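Local coordinates for D-isomer specific 2-hydroxyacid dehydrogenase family protein (Desulfovibrio vulgaris, PDB 5TX7) that probably catalyses the NAD(P)-dependent interconversion of D-2-hydroxyacids and 2-oxoacids, at residues Leu207-Thr212 / Glu216-Ala221. Sequence-based numbering, arbitrary orientation.
Sequences LHCPLT and EGLVDA
Leu207 and Val219 meet through their methyl branches, CD1 of Leu207 lying 3.8 Å from CG2 of Val219. The same Val219 methyl, CG2, also lies 4.0 Å from Leu207 CD2, and so touches both prongs of the leucine fork. Leu218 reaches the opposing segment with its own two methyls: CD1 approaches the sulfur of Cys209, with 4.0 Å between Leu218 CD1 and Cys209 SG, while CD2 stands 4.3 Å from Leu207 CD2. With SG flanked by its own N and C (chi1 55°), Cys209 turns the sulfur to the Leu218 side. Farther along, Leu211 brings CD1 over the backbone of Glu216, 3.9 Å from its CA; with CG opposite its own N (chi1 -178°), the side chain extends until its branch meets Glu216, although its CB is not aimed there. At the bend of the loop the chain doubles back, and Glu216 N gives a weak hydrogen bond to Thr212 O (3.0 Å), bent to 133° at the hydrogen. Both segments belong to the single connection from strand 204-207 to helix 221-225 in the parallel, Rossmann-type sheet of the NAD-binding domain, and their touching parts, 207-212 and 216-219, run in roughly opposite directions. Behind the apolar cluster, Val154, at the end of the neighbouring strand 150-154, touches Leu207, Cys209 and Leu218, while Phe199 of helix 195-201 packs on Leu218 and Val219. At the bend, Thr215 OG1 is hydrogen-bonded to both Pro210 O and Thr212 N. An inverse gamma turn at Val219 is closed by a weak Asp220 N to Leu218 O bond. Asp220 then N-caps helix 221-225, its OD1 accepting from Arg223 N, and the Arg223 side chain returns through NH1 to Leu218 O.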
loop_
_atom_site.group_PDB
_atom_site.type_symbol
_atom_site.label_atom_id
_atom_site.label_comp_id
_atom_site.label_asym_id
_atom_site.label_seq_id
_atom_site.Cartn_x
_atom_site.Cartn_y
_atom_site.Cartn_z
ATOM N N LEU A 207 -12.718 2.494 -10.030
ATOM C CA LEU A 207 -13.988 3.206 -10.225
ATOM C C LEU A 207 -14.138 4.405 -9.302
ATOM O O LEU A 207 -13.957 4.291 -8.086
ATOM C CB LEU A 207 -15.166 2.254 -10.009
ATOM C CG LEU A 207 -15.184 0.979 -10.869
ATOM C CD1 LEU A 207 -16.513 0.255 -10.675
ATOM C CD2 LEU A 207 -14.939 1.240 -12.352
ATOM N N HIS A 208 -14.471 5.557 -9.887
ATOM C CA HIS A 208 -14.559 6.833 -9.160
ATOM C C HIS A 208 -15.679 7.737 -9.679
ATOM O O HIS A 208 -15.529 8.961 -9.728
ATOM C CB HIS A 208 -13.213 7.562 -9.241
ATOM C CG HIS A 208 -12.099 6.788 -8.636
ATOM N ND1 HIS A 208 -11.929 6.709 -7.272
ATOM C CD2 HIS A 208 -11.164 5.980 -9.184
ATOM C CE1 HIS A 208 -10.907 5.922 -7.002
ATOM N NE2 HIS A 208 -10.425 5.465 -8.149
ATOM N N CYS A 209 -16.799 7.119 -10.034
ATOM C CA CYS A 209 -17.927 7.804 -10.650
ATOM C C CYS A 209 -19.189 7.607 -9.811
ATOM O O CYS A 209 -19.319 6.609 -9.091
ATOM C CB CYS A 209 -18.164 7.301 -12.078
ATOM S SG CYS A 209 -18.391 5.510 -12.258
ATOM N N PRO A 210 -20.125 8.573 -9.886
ATOM C CA PRO A 210 -21.364 8.396 -9.130
ATOM C C PRO A 210 -22.262 7.326 -9.755
ATOM O O PRO A 210 -22.162 7.070 -10.960
ATOM C CB PRO A 210 -22.020 9.781 -9.168
ATOM C CG PRO A 210 -21.331 10.549 -10.240
ATOM C CD PRO A 210 -20.118 9.804 -10.695
ATOM N N LEU A 211 -23.102 6.701 -8.931
ATOM C CA LEU A 211 -24.090 5.742 -9.419
ATOM C C LEU A 211 -25.310 6.498 -9.947
ATOM O O LEU A 211 -25.899 7.299 -9.235
ATOM C CB LEU A 211 -24.508 4.768 -8.307
ATOM C CG LEU A 211 -25.515 3.661 -8.664
ATOM C CD1 LEU A 211 -24.927 2.712 -9.698
ATOM C CD2 LEU A 211 -25.928 2.901 -7.415
ATOM N N THR A 212 -25.648 6.244 -11.208
ATOM C CA THR A 212 -26.798 6.836 -11.893
ATOM C C THR A 212 -27.426 5.732 -12.737
ATOM O O THR A 212 -26.885 4.624 -12.788
ATOM C CB THR A 212 -26.368 8.001 -12.820
ATOM O OG1 THR A 212 -25.436 7.527 -13.809
ATOM C CG2 THR A 212 -25.733 9.128 -12.012
ATOM N N GLU A 216 -25.126 2.392 -13.785
ATOM C CA GLU A 216 -25.470 1.100 -13.188
ATOM C C GLU A 216 -24.999 -0.062 -14.103
ATOM O O GLU A 216 -25.247 -0.063 -15.304
ATOM C CB GLU A 216 -26.951 0.958 -12.873
ATOM C CG GLU A 216 -27.244 -0.401 -12.219
ATOM C CD GLU A 216 -28.505 -0.449 -11.364
ATOM O OE1 GLU A 216 -28.784 0.519 -10.611
ATOM O OE2 GLU A 216 -29.205 -1.489 -11.423
ATOM N N GLY A 217 -24.288 -1.024 -13.511
ATOM C CA GLY A 217 -23.782 -2.195 -14.221
ATOM C C GLY A 217 -22.768 -1.873 -15.296
ATOM O O GLY A 217 -22.709 -2.543 -16.338
ATOM N N LEU A 218 -21.972 -0.843 -15.035
ATOM C CA LEU A 218 -20.907 -0.389 -15.933
ATOM C C LEU A 218 -19.895 -1.499 -16.186
ATOM O O LEU A 218 -19.547 -1.784 -17.327
ATOM C CB LEU A 218 -20.231 0.828 -15.291
ATOM C CG LEU A 218 -19.099 1.621 -15.873
ATOM C CD1 LEU A 218 -19.171 3.010 -15.244
ATOM C CD2 LEU A 218 -17.760 0.970 -15.583
ATOM N N VAL A 219 -19.417 -2.106 -15.101
ATOM C CA VAL A 219 -18.514 -3.250 -15.181
ATOM C C VAL A 219 -19.361 -4.515 -15.384
ATOM O O VAL A 219 -19.779 -5.186 -14.418
ATOM C CB VAL A 219 -17.625 -3.361 -13.937
ATOM C CG1 VAL A 219 -16.642 -4.531 -14.076
ATOM C CG2 VAL A 219 -16.889 -2.033 -13.725
ATOM N N ASP A 220 -19.623 -4.803 -16.660
ATOM C CA ASP A 220 -20.445 -5.935 -17.066
ATOM C C ASP A 220 -19.609 -6.989 -17.779
ATOM O O ASP A 220 -18.427 -6.770 -18.065
ATOM C CB ASP A 220 -21.640 -5.467 -17.923
ATOM C CG ASP A 220 -21.242 -4.748 -19.219
ATOM O OD1 ASP A 220 -20.037 -4.587 -19.526
ATOM O OD2 ASP A 220 -22.177 -4.325 -19.939
ATOM N N ALA A 221 -20.248 -8.121 -18.069
ATOM C CA ALA A 221 -19.604 -9.246 -18.749
ATOM C C ALA A 221 -18.839 -8.845 -20.002
ATOM O O ALA A 221 -17.755 -9.368 -20.220
ATOM C CB ALA A 221 -20.632 -10.332 -19.085
#